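Local coordinates for protein NAD-dependent aldehyde dehydrogenase (Sinorhizobium meliloti, PDB 3U4J) that probably oxidises aldehydes to carboxylic acids with NAD or NADP as the electron acceptor, as a tetrameric member of the aldehyde dehydrogenase family, at residues F92-L97 against E209-A214; A128-Y133 against A178-P183; S21-L26 against S204-E209. One frame throughout, in Å; residues are numbered along the deposited sequence.

Interaction 1: F92-L97 against E209-A214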
ATOM      1  N   PHE A  92       3.623  19.467  14.218  1.00  9.75           N
ATOM      2  CA  PHE A  92       2.353  19.682  14.978  1.00  9.39           C
ATOM      3  C   PHE A  92       2.394  21.009  15.739  1.00  9.80           C
ATOM      4  O   PHE A  92       1.366  21.719  15.864  1.00  9.63           O
ATOM      5  CB  PHE A  92       2.074  18.528  15.955  1.00  9.62           C
ATOM      6  CG  PHE A  92       1.396  17.348  15.314  1.00 10.68           C
ATOM      7  CD1 PHE A  92       0.123  17.482  14.723  1.00 11.42           C
ATOM      8  CD2 PHE A  92       2.015  16.107  15.294  1.00 11.28           C
ATOM      9  CE1 PHE A  92      -0.508  16.382  14.122  1.00  9.68           C
ATOM     10  CE2 PHE A  92       1.403  15.006  14.681  1.00 11.04           C
ATOM     11  CZ  PHE A  92       0.140  15.134  14.106  1.00  8.27           C
ATOM     12  N   LYS A  93       3.581  21.351  16.256  1.00  9.52           N
ATOM     13  CA  LYS A  93       3.764  22.641  16.934  1.00  9.44           C
ATOM     14  C   LYS A  93       3.496  23.808  15.998  1.00  9.11           C
ATOM     15  O   LYS A  93       2.903  24.797  16.412  1.00  9.09           O
ATOM     16  CB  LYS A  93       5.155  22.772  17.574  1.00 10.10           C
ATOM     17  CG  LYS A  93       5.356  21.875  18.801  1.00 12.01           C
ATOM     18  CD  LYS A  93       6.776  21.997  19.306  1.00 19.87           C
ATOM     19  CE  LYS A  93       7.048  21.011  20.391  1.00 24.09           C
ATOM     20  NZ  LYS A  93       8.072  21.565  21.323  1.00 30.58           N
ATOM     21  N   VAL A  94       3.946  23.703  14.745  1.00  8.74           N
ATOM     22  CA  VAL A  94       3.591  24.703  13.722  1.00  7.89           C
ATOM     23  C   VAL A  94       2.070  24.767  13.507  1.00  8.23           C
ATOM     24  O   VAL A  94       1.494  25.850  13.473  1.00  8.39           O
ATOM     25  CB  VAL A  94       4.279  24.422  12.366  1.00  8.24           C
ATOM     26  CG1 VAL A  94       3.883  25.473  11.309  1.00  5.67           C
ATOM     27  CG2 VAL A  94       5.807  24.356  12.530  1.00  9.14           C
ATOM     28  N   ALA A  95       1.427  23.619  13.301  1.00  8.68           N
ATOM     29  CA  ALA A  95      -0.037  23.601  13.146  1.00  8.73           C
ATOM     30  C   ALA A  95      -0.737  24.279  14.331  1.00  9.84           C
ATOM     31  O   ALA A  95      -1.656  25.106  14.133  1.00 10.00           O
ATOM     32  CB  ALA A  95      -0.539  22.172  12.964  1.00  8.85           C
ATOM     33  N   ASP A  96      -0.281  23.979  15.551  1.00  9.29           N
ATOM     34  CA  ASP A  96      -0.789  24.689  16.758  1.00 10.39           C
ATOM     35  C   ASP A  96      -0.577  26.192  16.714  1.00  9.33           C
ATOM     36  O   ASP A  96      -1.452  26.935  17.113  1.00  8.51           O
ATOM     37  CB  ASP A  96      -0.145  24.179  18.052  1.00  9.61           C
ATOM     38  CG  ASP A  96      -0.642  22.808  18.435  1.00 15.99           C
ATOM     39  OD1 ASP A  96      -1.714  22.399  17.940  1.00 19.75           O
ATOM     40  OD2 ASP A  96       0.052  22.132  19.216  1.00 21.16           O
ATOM     41  N   LEU A  97       0.607  26.633  16.293  1.00  8.54           N
ATOM     42  CA  LEU A  97       0.868  28.076  16.166  1.00  8.82           C
ATOM     43  C   LEU A  97      -0.007  28.772  15.138  1.00  8.95           C
ATOM     44  O   LEU A  97      -0.417  29.913  15.349  1.00  9.62           O
ATOM     45  CB  LEU A  97       2.344  28.335  15.817  1.00  8.30           C
ATOM     46  CG  LEU A  97       3.224  28.256  17.048  1.00  9.31           C
ATOM     47  CD1 LEU A  97       4.678  28.030  16.588  1.00 10.71           C
ATOM     48  CD2 LEU A  97       3.077  29.492  17.924  1.00 10.98           C
ATOM     49  N   GLU A 209       8.558  31.957  10.122  1.00  8.16           N
ATOM     50  CA  GLU A 209       8.817  32.435  11.485  1.00  9.26           C
ATOM     51  C   GLU A 209       8.149  31.522  12.512  1.00  9.22           C
ATOM     52  O   GLU A 209       8.716  31.248  13.569  1.00  9.75           O
ATOM     53  CB  GLU A 209       8.397  33.906  11.644  1.00  9.61           C
ATOM     54  CG  GLU A 209       9.255  34.849  10.758  1.00 10.68           C
ATOM     55  CD  GLU A 209       8.800  36.309  10.804  1.00 15.04           C
ATOM     56  OE1 GLU A 209       7.667  36.599  11.256  1.00 18.52           O
ATOM     57  OE2 GLU A 209       9.564  37.187  10.355  1.00 16.80           O
ATOM     58  N   LEU A 210       6.956  31.029  12.190  1.00  9.15           N
ATOM     59  CA  LEU A 210       6.308  30.018  13.063  1.00  9.46           C
ATOM     60  C   LEU A 210       7.105  28.716  13.130  1.00  8.98           C
ATOM     61  O   LEU A 210       7.242  28.129  14.214  1.00  9.01           O
ATOM     62  CB  LEU A 210       4.866  29.747  12.640  1.00  8.92           C
ATOM     63  CG  LEU A 210       3.944  30.972  12.644  1.00 11.23           C
ATOM     64  CD1 LEU A 210       2.510  30.568  12.311  1.00 11.50           C
ATOM     65  CD2 LEU A 210       3.999  31.696  13.968  1.00 12.07           C
ATOM     66  N   ALA A 211       7.635  28.256  11.995  1.00  8.44           N
ATOM     67  CA  ALA A 211       8.520  27.083  12.012  1.00  8.87           C
ATOM     68  C   ALA A 211       9.734  27.312  12.922  1.00  8.71           C
ATOM     69  O   ALA A 211      10.145  26.418  13.703  1.00  9.41           O
ATOM     70  CB  ALA A 211       8.979  26.686  10.559  1.00  8.15           C
ATOM     71  N   ARG A 212      10.310  28.505  12.842  1.00  8.61           N
ATOM     72  CA  ARG A 212      11.448  28.839  13.732  1.00  9.17           C
ATOM     73  C   ARG A 212      10.970  28.827  15.189  1.00  9.83           C
ATOM     74  O   ARG A 212      11.621  28.264  16.070  1.00  9.20           O
ATOM     75  CB  ARG A 212      12.024  30.220  13.381  1.00  9.08           C
ATOM     76  CG  ARG A 212      13.230  30.615  14.226  1.00  9.95           C
ATOM     77  CD  ARG A 212      13.874  31.912  13.715  1.00  8.83           C
ATOM     78  NE  ARG A 212      12.963  33.064  13.682  1.00 11.50           N
ATOM     79  CZ  ARG A 212      13.251  34.205  13.049  1.00 11.46           C
ATOM     80  NH1 ARG A 212      14.422  34.329  12.410  1.00 11.44           N
ATOM     81  NH2 ARG A 212      12.382  35.210  13.045  1.00  8.25           N
ATOM     82  N   GLU A 213       9.814  29.438  15.436  1.00 10.33           N
ATOM     83  CA  GLU A 213       9.243  29.492  16.804  1.00 11.88           C
ATOM     84  C   GLU A 213       8.962  28.083  17.394  1.00 11.70           C
ATOM     85  O   GLU A 213       9.146  27.853  18.598  1.00 11.11           O
ATOM     86  CB  GLU A 213       7.973  30.368  16.794  1.00 12.29           C
ATOM     87  CG  GLU A 213       7.311  30.652  18.156  1.00 15.09           C
ATOM     88  CD  GLU A 213       6.285  31.809  18.069  1.00 20.39           C
ATOM     89  OE1 GLU A 213       6.171  32.437  16.983  1.00 21.81           O
ATOM     90  OE2 GLU A 213       5.595  32.109  19.080  1.00 20.57           O
ATOM     91  N   ALA A 214       8.535  27.154  16.540  1.00 11.33           N
ATOM     92  CA  ALA A 214       8.267  25.765  16.934  1.00 11.90           C
ATOM     93  C   ALA A 214       9.544  24.993  17.261  1.00 12.87           C
ATOM     94  O   ALA A 214       9.466  23.924  17.859  1.00 13.65           O
ATOM     95  CB  ALA A 214       7.494  25.022  15.827  1.00 11.10           C
TER
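Leu-97 and Ala-214 bury the largest areas in this helix-to-helix contact, a van der Waals contact mostly between aliphatic groups, with no hydrogen bond from one segment to the other. CD1 of Leu-97 lies 3.5 Å from the carbonyl O of Leu-210 and also reaches N and CB of Ala-214, so this methyl lies against the backbone hydrogen bond from Ala-214 N to Leu-210 O. The other branch, CD2, meets the carboxylate end of Glu-213, 3.8 Å from OE2, while CB of Leu-97 rests against both methyls of Leu-210. Ala-214 brings its CB up to Lys-93 CB at 3.7 Å, and Val-94 CG2 comes within 3.8 Å of the same Ala-214 CB. That valine methyl stands anti to the carbonyl carbon (chi1 180° puts CG1 anti to N), and it also touches CA of Ala-211. Lys-93 continues over the end of the segment, its CD 3.6 Å from Ala-214 O.

Small residues at 211 and 214 are consistent with the close backbones: the CA atoms of Lys-93 and Ala-214 are 5.5 Å apart, and the segment axes approach to 8.6 Å. Further out, Glu-213 OE2 forms a salt bridge with Arg-101, which ties down the carboxylate beside Leu-97. Ile-216 packs on Val-94 and Ala-211, and Trp-131 of helix 117-138 lies against Val-94 and Ala-95. With N-to-C directions 123° apart, the arrangement is a steeply crossed helix pair, joining helix 84-100 to helix 202-214 on the helical side of the dinucleotide-binding half of the aldehyde dehydrogenase fold.

Interaction 2: A128-Y133 against A178-P183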
ATOM      1  N   ALA A 128      -3.899  25.008   8.946  1.00  8.50           N
ATOM      2  CA  ALA A 128      -3.510  24.319  10.165  1.00  8.16           C
ATOM      3  C   ALA A 128      -3.818  22.816  10.012  1.00  8.33           C
ATOM      4  O   ALA A 128      -3.040  21.972  10.472  1.00  8.11           O
ATOM      5  CB  ALA A 128      -4.214  24.907  11.397  1.00  8.32           C
ATOM      6  N   ASP A 129      -4.935  22.488   9.355  1.00  7.91           N
ATOM      7  CA  ASP A 129      -5.317  21.078   9.141  1.00  7.78           C
ATOM      8  C   ASP A 129      -4.369  20.382   8.156  1.00  7.58           C
ATOM      9  O   ASP A 129      -4.050  19.194   8.322  1.00  7.57           O
ATOM     10  CB  ASP A 129      -6.779  20.947   8.657  1.00  8.37           C
ATOM     11  CG  ASP A 129      -7.295  19.513   8.733  1.00  9.77           C
ATOM     12  OD1 ASP A 129      -7.218  18.875   9.811  1.00 10.25           O
ATOM     13  OD2 ASP A 129      -7.791  19.021   7.718  1.00 12.96           O
ATOM     14  N   LEU A 130      -3.909  21.114   7.130  1.00  6.86           N
ATOM     15  CA  LEU A 130      -2.913  20.566   6.219  1.00  7.24           C
ATOM     16  C   LEU A 130      -1.640  20.198   6.946  1.00  7.26           C
ATOM     17  O   LEU A 130      -1.097  19.112   6.723  1.00  6.68           O
ATOM     18  CB  LEU A 130      -2.589  21.533   5.092  1.00  6.88           C
ATOM     19  CG  LEU A 130      -3.663  21.718   4.004  1.00  7.89           C
ATOM     20  CD1 LEU A 130      -3.327  23.010   3.224  1.00  5.80           C
ATOM     21  CD2 LEU A 130      -3.733  20.527   3.063  1.00  5.28           C
ATOM     22  N   TRP A 131      -1.180  21.104   7.801  1.00  6.83           N
ATOM     23  CA  TRP A 131       0.046  20.873   8.559  1.00  7.39           C
ATOM     24  C   TRP A 131      -0.202  19.680   9.489  1.00  8.01           C
ATOM     25  O   TRP A 131       0.662  18.825   9.606  1.00  8.86           O
ATOM     26  CB  TRP A 131       0.475  22.132   9.356  1.00  6.77           C
ATOM     27  CG  TRP A 131       1.311  23.077   8.538  1.00  7.17           C
ATOM     28  CD1 TRP A 131       0.848  24.025   7.634  1.00  7.61           C
ATOM     29  CD2 TRP A 131       2.738  23.152   8.504  1.00  6.51           C
ATOM     30  NE1 TRP A 131       1.917  24.679   7.044  1.00  5.37           N
ATOM     31  CE2 TRP A 131       3.084  24.172   7.575  1.00  7.29           C
ATOM     32  CE3 TRP A 131       3.773  22.455   9.171  1.00  6.18           C
ATOM     33  CZ2 TRP A 131       4.410  24.511   7.300  1.00  7.32           C
ATOM     34  CZ3 TRP A 131       5.100  22.798   8.894  1.00  6.71           C
ATOM     35  CH2 TRP A 131       5.408  23.810   7.958  1.00  6.08           C
ATOM     36  N   SER A 132      -1.385  19.589  10.116  1.00  8.29           N
ATOM     37  CA  SER A 132      -1.649  18.459  11.020  1.00  8.70           C
ATOM     38  C   SER A 132      -1.709  17.128  10.302  1.00  7.66           C
ATOM     39  O   SER A 132      -1.164  16.149  10.784  1.00  6.97           O
ATOM     40  CB  SER A 132      -2.949  18.627  11.817  1.00  9.46           C
ATOM     41  OG  SER A 132      -2.905  19.841  12.534  1.00 15.49           O
ATOM     42  N   TYR A 133      -2.415  17.086   9.182  1.00  7.13           N
ATOM     43  CA  TYR A 133      -2.485  15.869   8.374  1.00  6.58           C
ATOM     44  C   TYR A 133      -1.084  15.384   7.985  1.00  6.98           C
ATOM     45  O   TYR A 133      -0.763  14.187   8.095  1.00  5.72           O
ATOM     46  CB  TYR A 133      -3.334  16.077   7.097  1.00  6.14           C
ATOM     47  CG  TYR A 133      -3.237  14.854   6.198  1.00  7.42           C
ATOM     48  CD1 TYR A 133      -4.147  13.795   6.299  1.00  6.37           C
ATOM     49  CD2 TYR A 133      -2.205  14.741   5.262  1.00  7.83           C
ATOM     50  CE1 TYR A 133      -4.007  12.664   5.481  1.00  7.60           C
ATOM     51  CE2 TYR A 133      -2.060  13.605   4.460  1.00  4.76           C
ATOM     52  CZ  TYR A 133      -2.956  12.587   4.581  1.00  6.28           C
ATOM     53  OH  TYR A 133      -2.777  11.478   3.788  1.00  7.36           O
ATOM     54  N   ALA A 178       1.617  27.239   0.184  1.00  6.91           N
ATOM     55  CA  ALA A 178       2.784  26.946   1.039  1.00  8.12           C
ATOM     56  C   ALA A 178       2.488  25.704   1.910  1.00  7.85           C
ATOM     57  O   ALA A 178       3.330  24.780   2.024  1.00  7.01           O
ATOM     58  CB  ALA A 178       3.103  28.134   1.902  1.00  7.61           C
ATOM     59  N   SER A 179       1.275  25.685   2.476  1.00  7.96           N
ATOM     60  CA  SER A 179       0.840  24.636   3.372  1.00  8.51           C
ATOM     61  C   SER A 179       0.530  23.299   2.671  1.00  9.11           C
ATOM     62  O   SER A 179       0.518  22.256   3.326  1.00  9.21           O
ATOM     63  CB  SER A 179      -0.360  25.107   4.199  1.00  8.81           C
ATOM     64  OG  SER A 179       0.016  26.150   5.079  1.00  8.93           O
ATOM     65  N   GLU A 180       0.280  23.327   1.357  1.00  9.68           N
ATOM     66  CA  GLU A 180       0.154  22.084   0.553  1.00  9.63           C
ATOM     67  C   GLU A 180       1.512  21.553   0.078  1.00  9.42           C
ATOM     68  O   GLU A 180       1.585  20.472  -0.484  1.00 10.42           O
ATOM     69  CB  GLU A 180      -0.673  22.309  -0.720  1.00 10.09           C
ATOM     70  CG  GLU A 180      -2.112  22.715  -0.568  1.00  8.97           C
ATOM     71  CD  GLU A 180      -2.760  23.000  -1.944  1.00 13.68           C
ATOM     72  OE1 GLU A 180      -2.034  23.112  -2.977  1.00 12.52           O
ATOM     73  OE2 GLU A 180      -4.003  23.133  -1.984  1.00 11.87           O
ATOM     74  N   ARG A 181       2.577  22.329   0.239  1.00  8.88           N
ATOM     75  CA  ARG A 181       3.902  21.939  -0.312  1.00  7.96           C
ATOM     76  C   ARG A 181       4.940  21.750   0.792  1.00  7.79           C
ATOM     77  O   ARG A 181       5.529  20.686   0.903  1.00  8.47           O
ATOM     78  CB  ARG A 181       4.440  22.997  -1.291  1.00  7.57           C
ATOM     79  CG  ARG A 181       3.504  23.306  -2.481  1.00  7.47           C
ATOM     80  CD  ARG A 181       3.441  22.175  -3.526  1.00  7.52           C
ATOM     81  NE  ARG A 181       2.609  22.643  -4.636  1.00  8.48           N
ATOM     82  CZ  ARG A 181       1.282  22.677  -4.628  1.00  9.06           C
ATOM     83  NH1 ARG A 181       0.592  22.175  -3.604  1.00  9.28           N
ATOM     84  NH2 ARG A 181       0.634  23.214  -5.655  1.00  8.67           N
ATOM     85  N   VAL A 182       5.180  22.796   1.580  1.00  7.60           N
ATOM     86  CA  VAL A 182       6.226  22.762   2.607  1.00  6.72           C
ATOM     87  C   VAL A 182       6.110  21.550   3.556  1.00  7.01           C
ATOM     88  O   VAL A 182       7.089  20.842   3.756  1.00  6.61           O
ATOM     89  CB  VAL A 182       6.334  24.114   3.391  1.00  6.78           C
ATOM     90  CG1 VAL A 182       7.289  24.007   4.610  1.00  6.53           C
ATOM     91  CG2 VAL A 182       6.772  25.268   2.448  1.00  6.66           C
ATOM     92  N   PRO A 183       4.912  21.295   4.131  1.00  7.85           N
ATOM     93  CA  PRO A 183       4.868  20.191   5.127  1.00  7.93           C
ATOM     94  C   PRO A 183       5.174  18.816   4.524  1.00  8.06           C
ATOM     95  O   PRO A 183       5.794  17.990   5.179  1.00  8.29           O
ATOM     96  CB  PRO A 183       3.406  20.233   5.649  1.00  8.26           C
ATOM     97  CG  PRO A 183       2.893  21.595   5.329  1.00  6.84           C
ATOM     98  CD  PRO A 183       3.621  22.004   4.045  1.00  6.87           C
TER
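Trp-131 and Pro-183, whose CA atoms are 6.0 Å apart, mark one closest point of two nearly parallel helical segments; Leu-130 and Ser-179 mark the other. The axes approach to 8.9 Å with a signed crossing angle of -19°. Helix 178-183 is kinked where the proline nitrogen cannot donate to the preceding turn.

The side chains of Pro-183 and Trp-131 cross at about a right angle, and the proline CG comes down over one face of the indole. CG lies 3.5 Å from the centroid of the five-membered ring and only 14° off its normal, a CH-pi contact. Val-182 reaches the benzo part obliquely, with CG1 3.8 Å from CH2. At the indole edge, in its plane, Ser-179 OG receives a weak hydrogen bond from NE1 at 3.1 Å, bent to 131° at the hydrogen. Ser-179 OG is bonded more firmly to the carbonyl of Phe-175, one turn earlier in its own helix. Leu-130 fills the other side of the serine: CD1 is 3.8 Å from Ser-179 CB and also touches CG of Glu-180, while CB sits 3.6 Å from Ser-179 O.

Leu-207 of helix 202-214 and Ile-98 of helix 84-100 also pack against Trp-131, so four helices meet at the indole, its own included. All the touching residues are buried. Ser-179 O has no partner in the model, because the donor expected one turn on is the nitrogen of Pro-183, which carries no hydrogen. Across the segments the chemistry is thus mainly CH-pi and apolar, with a single weak hydrogen bond to an OG already engaged by its own helix.

Interaction 3: S21-L26 against S204-E209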
ATOM      1  N   SER A  21       3.290  47.021   7.955  1.00 14.02           N
ATOM      2  CA  SER A  21       4.012  45.788   8.205  1.00 14.18           C
ATOM      3  C   SER A  21       5.292  45.686   7.381  1.00 14.22           C
ATOM      4  O   SER A  21       5.252  45.690   6.151  1.00 13.91           O
ATOM      5  CB  SER A  21       3.105  44.585   7.936  1.00 14.45           C
ATOM      6  OG  SER A  21       2.106  44.496   8.910  1.00 13.92           O
ATOM      7  N   ARG A  22       6.429  45.593   8.058  1.00 14.10           N
ATOM      8  CA  ARG A  22       7.725  45.454   7.378  1.00 15.65           C
ATOM      9  C   ARG A  22       8.239  44.068   7.714  1.00 15.11           C
ATOM     10  O   ARG A  22       8.350  43.720   8.891  1.00 15.20           O
ATOM     11  CB  ARG A  22       8.737  46.532   7.817  1.00 16.98           C
ATOM     12  CG  ARG A  22      10.173  46.405   7.170  1.00 22.45           C
ATOM     13  CD  ARG A  22      11.275  46.305   8.259  1.00 30.18           C
ATOM     14  NE  ARG A  22      12.651  46.160   7.747  1.00 34.77           N
ATOM     15  CZ  ARG A  22      13.708  45.826   8.497  1.00 36.12           C
ATOM     16  NH1 ARG A  22      13.574  45.576   9.801  1.00 37.81           N
ATOM     17  NH2 ARG A  22      14.908  45.733   7.946  1.00 35.21           N
ATOM     18  N   TYR A  23       8.510  43.266   6.687  1.00 13.07           N
ATOM     19  CA  TYR A  23       8.929  41.882   6.892  1.00 11.98           C
ATOM     20  C   TYR A  23      10.345  41.666   6.416  1.00 12.41           C
ATOM     21  O   TYR A  23      10.825  42.388   5.545  1.00 12.19           O
ATOM     22  CB  TYR A  23       8.058  40.913   6.092  1.00 12.17           C
ATOM     23  CG  TYR A  23       6.580  40.946   6.407  1.00 10.07           C
ATOM     24  CD1 TYR A  23       6.015  40.040   7.310  1.00 10.57           C
ATOM     25  CD2 TYR A  23       5.746  41.849   5.754  1.00 10.10           C
ATOM     26  CE1 TYR A  23       4.632  40.067   7.592  1.00 11.45           C
ATOM     27  CE2 TYR A  23       4.377  41.883   6.011  1.00 10.90           C
ATOM     28  CZ  TYR A  23       3.836  40.986   6.942  1.00 10.94           C
ATOM     29  OH  TYR A  23       2.504  41.042   7.183  1.00 11.66           O
ATOM     30  N   GLN A  24      10.993  40.644   6.971  1.00 11.70           N
ATOM     31  CA  GLN A  24      12.325  40.253   6.544  1.00 11.56           C
ATOM     32  C   GLN A  24      12.351  38.825   5.994  1.00 11.54           C
ATOM     33  O   GLN A  24      11.518  37.973   6.378  1.00 11.43           O
ATOM     34  CB  GLN A  24      13.297  40.379   7.713  1.00 11.29           C
ATOM     35  CG  GLN A  24      13.643  41.843   8.100  1.00 12.43           C
ATOM     36  CD  GLN A  24      14.649  41.872   9.224  1.00 15.73           C
ATOM     37  OE1 GLN A  24      14.362  41.431  10.348  1.00 15.32           O
ATOM     38  NE2 GLN A  24      15.854  42.347   8.923  1.00 14.16           N
HETATM   39  N   MSE A  25      13.315  38.562   5.113  1.00 10.62           N
HETATM   40  CA  MSE A  25      13.577  37.199   4.664  1.00 10.00           C
HETATM   41  C   MSE A  25      14.024  36.359   5.841  1.00  9.63           C
HETATM   42  O   MSE A  25      14.383  36.899   6.894  1.00  8.82           O
HETATM   43  CB  MSE A  25      14.612  37.184   3.541  1.00 10.74           C
HETATM   44  CG  MSE A  25      14.105  37.892   2.285  1.00 13.60           C
HETATM   45 SE   MSE A  25      15.397  37.637   0.818  1.00 27.62          SE
HETATM   46  CE  MSE A  25      16.700  39.004   1.229  1.00 20.83           C
ATOM     47  N   LEU A  26      13.983  35.046   5.698  1.00  9.40           N
ATOM     48  CA  LEU A  26      14.448  34.217   6.788  1.00 10.55           C
ATOM     49  C   LEU A  26      15.354  33.154   6.218  1.00 10.60           C
ATOM     50  O   LEU A  26      14.917  32.297   5.484  1.00 10.13           O
ATOM     51  CB  LEU A  26      13.256  33.676   7.590  1.00 11.13           C
ATOM     52  CG  LEU A  26      13.302  32.650   8.742  1.00 14.78           C
ATOM     53  CD1 LEU A  26      14.635  32.237   9.265  1.00 15.18           C
ATOM     54  CD2 LEU A  26      12.311  33.050   9.860  1.00 16.06           C
ATOM     55  N   SER A 204       3.686  34.027   4.173  1.00  8.88           N
ATOM     56  CA  SER A 204       4.744  33.033   3.963  1.00  8.71           C
ATOM     57  C   SER A 204       5.978  33.253   4.834  1.00  8.89           C
ATOM     58  O   SER A 204       6.616  32.309   5.265  1.00  9.03           O
ATOM     59  CB  SER A 204       5.146  32.978   2.476  1.00  9.05           C
ATOM     60  OG  SER A 204       3.994  32.573   1.725  1.00 10.85           O
ATOM     61  N   ILE A 205       6.315  34.513   5.073  1.00  9.55           N
ATOM     62  CA  ILE A 205       7.403  34.859   5.961  1.00  8.66           C
ATOM     63  C   ILE A 205       6.940  34.522   7.379  1.00  9.10           C
ATOM     64  O   ILE A 205       7.690  33.920   8.161  1.00  8.36           O
ATOM     65  CB  ILE A 205       7.745  36.382   5.831  1.00  9.48           C
ATOM     66  CG1 ILE A 205       8.573  36.625   4.561  1.00  9.44           C
ATOM     67  CG2 ILE A 205       8.466  36.888   7.072  1.00  5.47           C
ATOM     68  CD1 ILE A 205       8.609  38.106   4.132  1.00  8.26           C
ATOM     69  N   ARG A 206       5.705  34.888   7.707  1.00  9.05           N
ATOM     70  CA  ARG A 206       5.171  34.495   9.019  1.00  9.49           C
ATOM     71  C   ARG A 206       5.202  32.973   9.215  1.00  9.01           C
ATOM     72  O   ARG A 206       5.529  32.499  10.303  1.00  8.48           O
ATOM     73  CB  ARG A 206       3.749  35.056   9.312  1.00  9.18           C
ATOM     74  CG  ARG A 206       3.661  36.568   9.516  1.00 11.88           C
ATOM     75  CD  ARG A 206       4.399  37.072  10.752  1.00 15.05           C
ATOM     76  NE  ARG A 206       3.707  36.704  11.993  1.00 15.93           N
ATOM     77  CZ  ARG A 206       4.240  35.968  12.973  1.00 16.74           C
ATOM     78  NH1 ARG A 206       5.484  35.519  12.886  1.00 14.97           N
ATOM     79  NH2 ARG A 206       3.527  35.694  14.063  1.00 16.43           N
ATOM     80  N   LEU A 207       4.890  32.209   8.169  1.00  9.23           N
ATOM     81  CA  LEU A 207       4.893  30.737   8.306  1.00  8.72           C
ATOM     82  C   LEU A 207       6.303  30.235   8.633  1.00  8.65           C
ATOM     83  O   LEU A 207       6.461  29.352   9.488  1.00  8.25           O
ATOM     84  CB  LEU A 207       4.359  30.060   7.034  1.00  8.22           C
ATOM     85  CG  LEU A 207       4.190  28.553   6.970  1.00  8.69           C
ATOM     86  CD1 LEU A 207       3.307  28.025   8.127  1.00 11.85           C
ATOM     87  CD2 LEU A 207       3.570  28.157   5.612  1.00  9.92           C
ATOM     88  N   ALA A 208       7.318  30.801   7.965  1.00  8.05           N
ATOM     89  CA  ALA A 208       8.714  30.426   8.248  1.00  8.28           C
ATOM     90  C   ALA A 208       9.098  30.830   9.673  1.00  7.81           C
ATOM     91  O   ALA A 208       9.882  30.138  10.331  1.00  8.69           O
ATOM     92  CB  ALA A 208       9.673  31.065   7.248  1.00  7.98           C
ATOM     93  N   GLU A 209       8.558  31.957  10.122  1.00  8.16           N
ATOM     94  CA  GLU A 209       8.817  32.435  11.485  1.00  9.26           C
ATOM     95  C   GLU A 209       8.149  31.522  12.512  1.00  9.22           C
ATOM     96  O   GLU A 209       8.716  31.248  13.569  1.00  9.75           O
ATOM     97  CB  GLU A 209       8.397  33.906  11.644  1.00  9.61           C
ATOM     98  CG  GLU A 209       9.255  34.849  10.758  1.00 10.68           C
ATOM     99  CD  GLU A 209       8.800  36.309  10.804  1.00 15.04           C
ATOM    100  OE1 GLU A 209       7.667  36.599  11.256  1.00 18.52           O
ATOM    101  OE2 GLU A 209       9.564  37.187  10.355  1.00 16.80           O
TER
HETATM  102  O   HOH W   1       9.665  39.637   9.277  1.00 12.65           O
HETATM  103  O   HOH W   2      11.833  36.711   8.979  1.00 14.46           O
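Van der Waals contact begins with Tyr-23 and Ile-205, whose CB and CD1 are 3.5 Å apart. Ile-205 has CG1 beside the backbone N (chi1 -78°), which leaves CG2 anti to it, and this methyl comes within 3.3 Å of the backbone carbonyl Gln-24 O. Arg-206 approaches the edge of the tyrosine ring, its CG 4.1 Å from CE1. Farther along, the Leu-26 and Glu-209 side chains cross obliquely, CD2 3.7 Å from CG, and CD2 also touches Ala-208. The contact sets the N-terminal arm, as it enters strand 25-27 of a two-stranded antiparallel hairpin with 30-32, against helix 202-214; that helix connects parallel strands 191-195 and 221-223 in a right-handed beta-alpha-beta crossover of the Rossmann-like domain.

Polar links across the contact run through water. One water accepts from Gln-24 N and donates to Glu-209 OE2 at 2.7 Å, and a second lies 2.9 Å from Gln-24 O while also reaching OE2. The other carboxylate oxygen, OE1, takes Arg-206 NH1 on its anti lone pair at 2.9 Å in a salt bridge one turn along the helix, with an N-H...O angle of 150°. The same guanidinium is held at NE by Glu-104 of helix 102-113.

Helix 202-214 joins interactions 1 and 3, whose centres are 13 Å apart and which share Glu-209; its 204-209 part meets the N-terminal arm and its 209-214 part meets helix 84-100. Arg-212 CZ, 3.5 Å from Leu-26 CD2, adds a direct touch between the two. Interaction 2 lies 11 Å from interaction 1 and 17 Å from interaction 3, centre to centre, closer to the middle of the chain. Leu-207 bridges inward from interaction 3, its CD2 3.7 Å from Ala-178 CB. Ala-95 CB packs 3.3 Å from Ser-132 OG, linking interactions 1 and 2. All three lie away from the calcium site of Leu-17 and Glu-50; the Tyr-23 side chain is about 13 Å from the ion.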